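Catechol 1,2-dioxygenase (Burkholderia ambifaria, PDB 5VXT) probably catalyses the iron(III)-dependent intradiol cleavage of catechol by molecular oxygen to give cis,cis-muconate. Local coordinates at residues Arg272-Gly284 with Lys291-Val303. Numbering follows the deposited sequence.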
ATOM      1  N   ARG B 272     -19.561   5.491 -19.576  1.00 27.38           N
ATOM      2  CA  ARG B 272     -19.734   4.762 -20.819  1.00 28.45           C
ATOM      3  C   ARG B 272     -20.892   5.371 -21.601  1.00 27.62           C
ATOM      4  O   ARG B 272     -21.848   5.876 -21.019  1.00 27.97           O
ATOM      5  CB  ARG B 272     -19.966   3.285 -20.561  1.00 26.62           C
ATOM      6  CG  ARG B 272     -18.844   2.659 -19.754  1.00 25.98           C
ATOM      7  CD  ARG B 272     -18.984   1.152 -19.713  1.00 27.09           C
ATOM      8  NE  ARG B 272     -18.465   0.569 -20.939  1.00 29.12           N
ATOM      9  CZ  ARG B 272     -18.052  -0.685 -21.048  1.00 34.08           C
ATOM     10  NH1 ARG B 272     -18.117  -1.504 -20.000  1.00 28.47           N
ATOM     11  NH2 ARG B 272     -17.572  -1.113 -22.208  1.00 28.93           N
ATOM     12  N   GLU B 273     -20.753   5.335 -22.929  1.00 27.95           N
ATOM     13  CA  GLU B 273     -21.677   6.014 -23.834  1.00 31.64           C
ATOM     14  C   GLU B 273     -23.099   5.511 -23.642  1.00 36.42           C
ATOM     15  O   GLU B 273     -24.061   6.284 -23.717  1.00 29.79           O
ATOM     16  CB  GLU B 273     -21.202   5.784 -25.267  1.00 37.09           C
ATOM     17  CG  GLU B 273     -21.964   6.485 -26.357  1.00 52.35           C
ATOM     18  CD  GLU B 273     -21.471   6.076 -27.731  1.00 57.82           C
ATOM     19  OE1 GLU B 273     -20.250   5.833 -27.878  1.00 54.71           O
ATOM     20  OE2 GLU B 273     -22.303   5.974 -28.659  1.00 65.94           O
ATOM     21  N   GLU B 274     -23.248   4.225 -23.364  1.00 28.82           N
ATOM     22  CA  GLU B 274     -24.567   3.633 -23.198  1.00 29.26           C
ATOM     23  C   GLU B 274     -25.152   3.862 -21.811  1.00 30.44           C
ATOM     24  O   GLU B 274     -26.295   3.457 -21.570  1.00 29.70           O
ATOM     25  CB  GLU B 274     -24.502   2.126 -23.478  1.00 29.13           C
ATOM     26  CG  GLU B 274     -23.920   1.764 -24.838  1.00 29.29           C
ATOM     27  CD  GLU B 274     -22.400   1.633 -24.812  1.00 39.98           C
ATOM     28  OE1 GLU B 274     -21.775   2.032 -23.803  1.00 33.29           O
ATOM     29  OE2 GLU B 274     -21.833   1.129 -25.803  1.00 40.92           O
ATOM     30  N   LEU B 275     -24.408   4.497 -20.906  1.00 29.60           N
ATOM     31  CA  LEU B 275     -24.814   4.667 -19.516  1.00 33.35           C
ATOM     32  C   LEU B 275     -25.110   6.128 -19.183  1.00 37.80           C
ATOM     33  O   LEU B 275     -24.867   6.576 -18.057  1.00 31.31           O
ATOM     34  CB  LEU B 275     -23.740   4.103 -18.580  1.00 27.99           C
ATOM     35  CG  LEU B 275     -23.442   2.612 -18.749  1.00 27.66           C
ATOM     36  CD1 LEU B 275     -22.374   2.130 -17.763  1.00 27.00           C
ATOM     37  CD2 LEU B 275     -24.706   1.762 -18.607  1.00 28.21           C
ATOM     38  N   ILE B 276     -25.632   6.873 -20.157  1.00 29.88           N
ATOM     39  CA  ILE B 276     -25.990   8.283 -20.010  1.00 30.56           C
ATOM     40  C   ILE B 276     -27.429   8.454 -20.480  1.00 35.11           C
ATOM     41  O   ILE B 276     -27.662   8.972 -21.579  1.00 35.89           O
ATOM     42  CB  ILE B 276     -25.053   9.198 -20.815  1.00 30.58           C
ATOM     43  CG1 ILE B 276     -23.583   8.836 -20.569  1.00 29.65           C
ATOM     44  CG2 ILE B 276     -25.313  10.658 -20.470  1.00 32.90           C
ATOM     45  CD1 ILE B 276     -22.636   9.673 -21.416  1.00 32.20           C
ATOM     46  N   PRO B 277     -28.415   8.040 -19.698  1.00 31.85           N
ATOM     47  CA  PRO B 277     -29.804   8.066 -20.180  1.00 32.82           C
ATOM     48  C   PRO B 277     -30.410   9.449 -20.040  1.00 33.79           C
ATOM     49  O   PRO B 277     -30.017  10.229 -19.160  1.00 42.92           O
ATOM     50  CB  PRO B 277     -30.514   7.047 -19.278  1.00 32.86           C
ATOM     51  CG  PRO B 277     -29.633   6.871 -18.074  1.00 34.41           C
ATOM     52  CD  PRO B 277     -28.308   7.564 -18.311  1.00 31.48           C
ATOM     53  N   PRO B 278     -31.352   9.801 -20.919  1.00 37.24           N
ATOM     54  CA  PRO B 278     -32.060  11.078 -20.782  1.00 39.44           C
ATOM     55  C   PRO B 278     -32.811  11.174 -19.465  1.00 36.35           C
ATOM     56  O   PRO B 278     -33.303  10.180 -18.928  1.00 41.53           O
ATOM     57  CB  PRO B 278     -33.030  11.068 -21.966  1.00 38.81           C
ATOM     58  CG  PRO B 278     -32.371  10.196 -22.973  1.00 44.69           C
ATOM     59  CD  PRO B 278     -31.633   9.141 -22.203  1.00 34.83           C
ATOM     60  N   VAL B 279     -32.881  12.397 -18.947  1.00 41.62           N
ATOM     61  CA  VAL B 279     -33.697  12.740 -17.786  1.00 49.66           C
ATOM     62  C   VAL B 279     -34.884  13.571 -18.265  1.00 44.82           C
ATOM     63  O   VAL B 279     -34.725  14.462 -19.108  1.00 39.90           O
ATOM     64  CB  VAL B 279     -32.874  13.504 -16.728  1.00 37.74           C
ATOM     65  CG1 VAL B 279     -33.684  13.705 -15.458  1.00 48.03           C
ATOM     66  CG2 VAL B 279     -31.552  12.776 -16.431  1.00 40.01           C
ATOM     67  N   THR B 280     -36.072  13.276 -17.727  1.00 40.27           N
ATOM     68  CA  THR B 280     -37.324  13.936 -18.095  1.00 41.84           C
ATOM     69  C   THR B 280     -37.901  14.688 -16.900  1.00 48.22           C
ATOM     70  O   THR B 280     -37.858  14.193 -15.771  1.00 51.49           O
ATOM     71  CB  THR B 280     -38.368  12.911 -18.604  1.00 49.78           C
ATOM     72  OG1 THR B 280     -38.034  12.478 -19.926  1.00 51.76           O
ATOM     73  CG2 THR B 280     -39.754  13.504 -18.630  1.00 57.84           C
ATOM     74  N   ALA B 281     -38.445  15.884 -17.151  1.00 51.94           N
ATOM     75  CA  ALA B 281     -39.253  16.595 -16.162  1.00 51.47           C
ATOM     76  C   ALA B 281     -40.693  16.100 -16.188  1.00 55.95           C
ATOM     77  O   ALA B 281     -41.288  15.945 -17.258  1.00 58.01           O
ATOM     78  CB  ALA B 281     -39.238  18.099 -16.433  1.00 51.23           C
ATOM     79  N   LYS B 282     -41.263  15.872 -15.003  1.00 47.55           N
ATOM     80  CA  LYS B 282     -42.616  15.348 -14.882  1.00 52.36           C
ATOM     81  C   LYS B 282     -43.315  15.998 -13.694  1.00 54.05           C
ATOM     82  O   LYS B 282     -42.684  16.643 -12.853  1.00 50.28           O
ATOM     83  CB  LYS B 282     -42.616  13.817 -14.743  1.00 55.73           C
ATOM     84  CG  LYS B 282     -42.301  13.094 -16.043  1.00 55.52           C
ATOM     85  CD  LYS B 282     -42.462  11.593 -15.916  1.00 56.46           C
ATOM     86  CE  LYS B 282     -42.426  10.931 -17.288  1.00 63.26           C
ATOM     87  NZ  LYS B 282     -42.782   9.481 -17.240  1.00 65.52           N
ATOM     88  N   ALA B 283     -44.635  15.838 -13.648  1.00 56.22           N
ATOM     89  CA  ALA B 283     -45.466  16.412 -12.600  1.00 53.51           C
ATOM     90  C   ALA B 283     -46.294  15.311 -11.940  1.00 61.06           C
ATOM     91  O   ALA B 283     -46.257  14.146 -12.342  1.00 58.43           O
ATOM     92  CB  ALA B 283     -46.366  17.519 -13.158  1.00 61.43           C
ATOM     93  N   GLY B 284     -47.061  15.699 -10.921  1.00 64.59           N
ATOM     94  CA  GLY B 284     -47.812  14.737 -10.137  1.00 63.15           C
ATOM     95  C   GLY B 284     -46.981  13.962  -9.138  1.00 64.87           C
ATOM     96  O   GLY B 284     -47.248  12.779  -8.906  1.00 64.87           O
ATOM     97  N   LYS B 291     -41.748  14.670  -2.429  1.00 56.14           N
ATOM     98  CA  LYS B 291     -41.818  15.885  -1.627  1.00 59.44           C
ATOM     99  C   LYS B 291     -42.195  17.123  -2.431  1.00 65.73           C
ATOM    100  O   LYS B 291     -42.296  18.208  -1.847  1.00 71.72           O
ATOM    101  CB  LYS B 291     -40.480  16.119  -0.915  1.00 59.92           C
ATOM    102  CG  LYS B 291     -39.303  16.414  -1.833  1.00 57.71           C
ATOM    103  CD  LYS B 291     -38.084  16.828  -1.021  1.00 58.68           C
ATOM    104  CE  LYS B 291     -36.899  17.158  -1.911  1.00 51.66           C
ATOM    105  NZ  LYS B 291     -35.692  17.502  -1.111  1.00 53.49           N
ATOM    106  N   ALA B 292     -42.416  16.993  -3.738  1.00 60.27           N
ATOM    107  CA  ALA B 292     -42.730  18.139  -4.580  1.00 57.76           C
ATOM    108  C   ALA B 292     -43.428  17.647  -5.840  1.00 60.66           C
ATOM    109  O   ALA B 292     -43.246  16.501  -6.257  1.00 57.42           O
ATOM    110  CB  ALA B 292     -41.468  18.937  -4.931  1.00 55.63           C
ATOM    111  N   ASP B 293     -44.238  18.528  -6.441  1.00 65.16           N
ATOM    112  CA  ASP B 293     -45.039  18.126  -7.594  1.00 62.95           C
ATOM    113  C   ASP B 293     -44.167  17.866  -8.819  1.00 62.60           C
ATOM    114  O   ASP B 293     -44.312  16.836  -9.489  1.00 60.21           O
ATOM    115  CB  ASP B 293     -46.091  19.186  -7.906  1.00 62.50           C
ATOM    116  CG  ASP B 293     -46.889  18.851  -9.143  1.00 63.92           C
ATOM    117  OD1 ASP B 293     -47.465  17.740  -9.191  1.00 61.44           O
ATOM    118  OD2 ASP B 293     -46.932  19.690 -10.068  1.00 64.30           O
ATOM    119  N   ALA B 294     -43.269  18.793  -9.137  1.00 61.50           N
ATOM    120  CA  ALA B 294     -42.342  18.596 -10.241  1.00 56.84           C
ATOM    121  C   ALA B 294     -41.202  17.680  -9.813  1.00 55.16           C
ATOM    122  O   ALA B 294     -40.668  17.807  -8.708  1.00 51.36           O
ATOM    123  CB  ALA B 294     -41.787  19.937 -10.719  1.00 59.45           C
ATOM    124  N   TYR B 295     -40.842  16.741 -10.686  1.00 48.96           N
ATOM    125  CA  TYR B 295     -39.755  15.820 -10.384  1.00 47.15           C
ATOM    126  C   TYR B 295     -39.077  15.387 -11.671  1.00 45.67           C
ATOM    127  O   TYR B 295     -39.648  15.470 -12.761  1.00 51.11           O
ATOM    128  CB  TYR B 295     -40.236  14.592  -9.603  1.00 49.71           C
ATOM    129  CG  TYR B 295     -41.137  13.650 -10.372  1.00 49.38           C
ATOM    130  CD1 TYR B 295     -40.623  12.538 -11.031  1.00 49.67           C
ATOM    131  CD2 TYR B 295     -42.513  13.861 -10.417  1.00 48.87           C
ATOM    132  CE1 TYR B 295     -41.451  11.671 -11.727  1.00 53.94           C
ATOM    133  CE2 TYR B 295     -43.347  13.003 -11.106  1.00 54.93           C
ATOM    134  CZ  TYR B 295     -42.818  11.912 -11.761  1.00 51.86           C
ATOM    135  OH  TYR B 295     -43.662  11.062 -12.443  1.00 49.41           O
ATOM    136  N   GLN B 296     -37.839  14.924 -11.526  1.00 44.10           N
ATOM    137  CA  GLN B 296     -37.062  14.412 -12.643  1.00 44.57           C
ATOM    138  C   GLN B 296     -37.195  12.898 -12.704  1.00 46.71           C
ATOM    139  O   GLN B 296     -37.274  12.226 -11.672  1.00 44.17           O
ATOM    140  CB  GLN B 296     -35.592  14.828 -12.523  1.00 44.17           C
ATOM    141  CG  GLN B 296     -35.382  16.282 -12.924  1.00 45.59           C
ATOM    142  CD  GLN B 296     -34.004  16.807 -12.597  1.00 48.40           C
ATOM    143  OE1 GLN B 296     -33.580  16.804 -11.440  1.00 54.96           O
ATOM    144  NE2 GLN B 296     -33.296  17.277 -13.616  1.00 45.73           N
ATOM    145  N   ASP B 297     -37.220  12.370 -13.922  1.00 41.23           N
ATOM    146  CA  ASP B 297     -37.575  10.983 -14.179  1.00 44.15           C
ATOM    147  C   ASP B 297     -36.553  10.384 -15.130  1.00 39.31           C
ATOM    148  O   ASP B 297     -36.228  10.990 -16.155  1.00 41.23           O
ATOM    149  CB  ASP B 297     -38.991  10.907 -14.764  1.00 42.02           C
ATOM    150  CG  ASP B 297     -39.470   9.493 -14.965  1.00 47.15           C
ATOM    151  OD1 ASP B 297     -39.418   8.996 -16.112  1.00 47.71           O
ATOM    152  OD2 ASP B 297     -39.900   8.876 -13.970  1.00 48.79           O
ATOM    153  N   ILE B 298     -36.015   9.219 -14.780  1.00 38.33           N
ATOM    154  CA  ILE B 298     -35.075   8.520 -15.647  1.00 37.07           C
ATOM    155  C   ILE B 298     -35.603   7.124 -15.907  1.00 39.00           C
ATOM    156  O   ILE B 298     -35.755   6.331 -14.969  1.00 37.02           O
ATOM    157  CB  ILE B 298     -33.664   8.447 -15.043  1.00 35.89           C
ATOM    158  CG1 ILE B 298     -33.118   9.845 -14.768  1.00 39.50           C
ATOM    159  CG2 ILE B 298     -32.757   7.693 -15.988  1.00 34.77           C
ATOM    160  CD1 ILE B 298     -31.679   9.849 -14.304  1.00 42.56           C
ATOM    161  N   GLU B 299     -35.853   6.811 -17.176  1.00 37.02           N
ATOM    162  CA  GLU B 299     -36.195   5.452 -17.573  1.00 40.53           C
ATOM    163  C   GLU B 299     -34.908   4.727 -17.947  1.00 39.46           C
ATOM    164  O   GLU B 299     -34.154   5.181 -18.813  1.00 37.50           O
ATOM    165  CB  GLU B 299     -37.198   5.430 -18.730  1.00 37.79           C
ATOM    166  CG  GLU B 299     -37.471   4.018 -19.245  1.00 42.13           C
ATOM    167  CD  GLU B 299     -38.654   3.929 -20.196  1.00 51.52           C
ATOM    168  OE1 GLU B 299     -39.483   4.864 -20.219  1.00 49.43           O
ATOM    169  OE2 GLU B 299     -38.753   2.914 -20.919  1.00 53.57           O
ATOM    170  N   PHE B 300     -34.637   3.618 -17.273  1.00 35.20           N
ATOM    171  CA  PHE B 300     -33.425   2.865 -17.552  1.00 34.08           C
ATOM    172  C   PHE B 300     -33.706   1.389 -17.357  1.00 40.18           C
ATOM    173  O   PHE B 300     -34.069   0.961 -16.256  1.00 41.16           O
ATOM    174  CB  PHE B 300     -32.277   3.316 -16.658  1.00 41.91           C
ATOM    175  CG  PHE B 300     -30.946   2.821 -17.113  1.00 36.13           C
ATOM    176  CD1 PHE B 300     -30.276   3.447 -18.151  1.00 32.65           C
ATOM    177  CD2 PHE B 300     -30.370   1.715 -16.520  1.00 36.43           C
ATOM    178  CE1 PHE B 300     -29.041   2.994 -18.572  1.00 36.67           C
ATOM    179  CE2 PHE B 300     -29.142   1.256 -16.945  1.00 30.77           C
ATOM    180  CZ  PHE B 300     -28.483   1.895 -17.974  1.00 31.67           C
ATOM    181  N   ASN B 301     -33.530   0.622 -18.419  1.00 34.02           N
ATOM    182  CA  ASN B 301     -33.751  -0.811 -18.387  1.00 34.24           C
ATOM    183  C   ASN B 301     -32.420  -1.525 -18.223  1.00 33.24           C
ATOM    184  O   ASN B 301     -31.371  -1.028 -18.642  1.00 36.39           O
ATOM    185  CB  ASN B 301     -34.440  -1.276 -19.661  1.00 34.87           C
ATOM    186  CG  ASN B 301     -35.779  -0.602 -19.857  1.00 35.96           C
ATOM    187  OD1 ASN B 301     -36.534  -0.408 -18.900  1.00 36.59           O
ATOM    188  ND2 ASN B 301     -36.073  -0.219 -21.092  1.00 37.58           N
ATOM    189  N   PHE B 302     -32.468  -2.696 -17.597  1.00 36.82           N
ATOM    190  CA  PHE B 302     -31.289  -3.535 -17.435  1.00 36.38           C
ATOM    191  C   PHE B 302     -31.465  -4.766 -18.307  1.00 38.98           C
ATOM    192  O   PHE B 302     -32.432  -5.517 -18.131  1.00 41.36           O
ATOM    193  CB  PHE B 302     -31.083  -3.931 -15.973  1.00 36.24           C
ATOM    194  CG  PHE B 302     -30.888  -2.769 -15.048  1.00 32.39           C
ATOM    195  CD1 PHE B 302     -29.639  -2.182 -14.900  1.00 31.39           C
ATOM    196  CD2 PHE B 302     -31.939  -2.281 -14.294  1.00 33.22           C
ATOM    197  CE1 PHE B 302     -29.456  -1.123 -14.032  1.00 39.28           C
ATOM    198  CE2 PHE B 302     -31.760  -1.222 -13.432  1.00 35.99           C
ATOM    199  CZ  PHE B 302     -30.520  -0.646 -13.295  1.00 36.78           C
ATOM    200  N   VAL B 303     -30.559  -4.958 -19.258  1.00 32.55           N
ATOM    201  CA  VAL B 303     -30.542  -6.150 -20.097  1.00 41.32           C
ATOM    202  C   VAL B 303     -29.409  -7.029 -19.590  1.00 32.46           C
ATOM    203  O   VAL B 303     -28.237  -6.650 -19.674  1.00 31.74           O
ATOM    204  CB  VAL B 303     -30.366  -5.817 -21.584  1.00 37.64           C
ATOM    205  CG1 VAL B 303     -30.286  -7.096 -22.398  1.00 33.46           C
ATOM    206  CG2 VAL B 303     -31.526  -4.950 -22.089  1.00 37.90           C
TER
HETATM  207  O   HOH W   1     -33.986   7.215 -20.441  1.00 39.92           O
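Leu-275 and Phe-300 make the first contact: CD2 of Leu-275 lies 3.8 Å from Phe-300 CZ, at the ring edge. Pro-277 packs on two side chains, its CG 3.5 Å from Phe-300 CD1 and also against Ile-298 CG2. The segments have not yet paired here: the CA atoms of Pro-277 and Phe-300 are 6.9 Å apart, and a water donating to Glu-299 O and, weakly, to Pro-278 O bridges the segments. Val-279 divides its two methyls between Gln-296 and Ile-298: CG1, anti to the backbone N (chi1 -173°), reaches Gln-296 CB, while CG2 packs 3.6 Å from Ile-298 CD1.

A short antiparallel ladder follows, its strand axes at 133°. Thr-280 and Asp-297 exchange two backbone hydrogen bonds (Thr-280 N to Asp-297 O, 2.8 Å), as do Lys-282 and Tyr-295, flanking the non-hydrogen-bonded pair Ala-281 and Gln-296. Lys-282 lays CB over one face of the Tyr-295 ring, 3.9 Å from its centroid and 24° off the normal, a CH-pi contact. Its extended chain then runs past Asp-297 CB to a long salt bridge, NZ to Asp-297 OD1 at 3.6 Å; that oxygen is also hydrogen-bonded to His-151 NE2. Gly-284 gives its N-H to Asp-293 OD1 (2.7 Å) from above the carboxylate plane, across the connecting loop.

The pair forms a beta hairpin at the margin of a mixed sheet: strand 280-282 is outermost within the chain, and strand 295-303 separates it from strand 147-155. Phe-255 of strand 251-256, in the second sheet, meets Pro-277, Ile-298 and Phe-300, joining the two sheets as in the beta sandwich of intradiol dioxygenases.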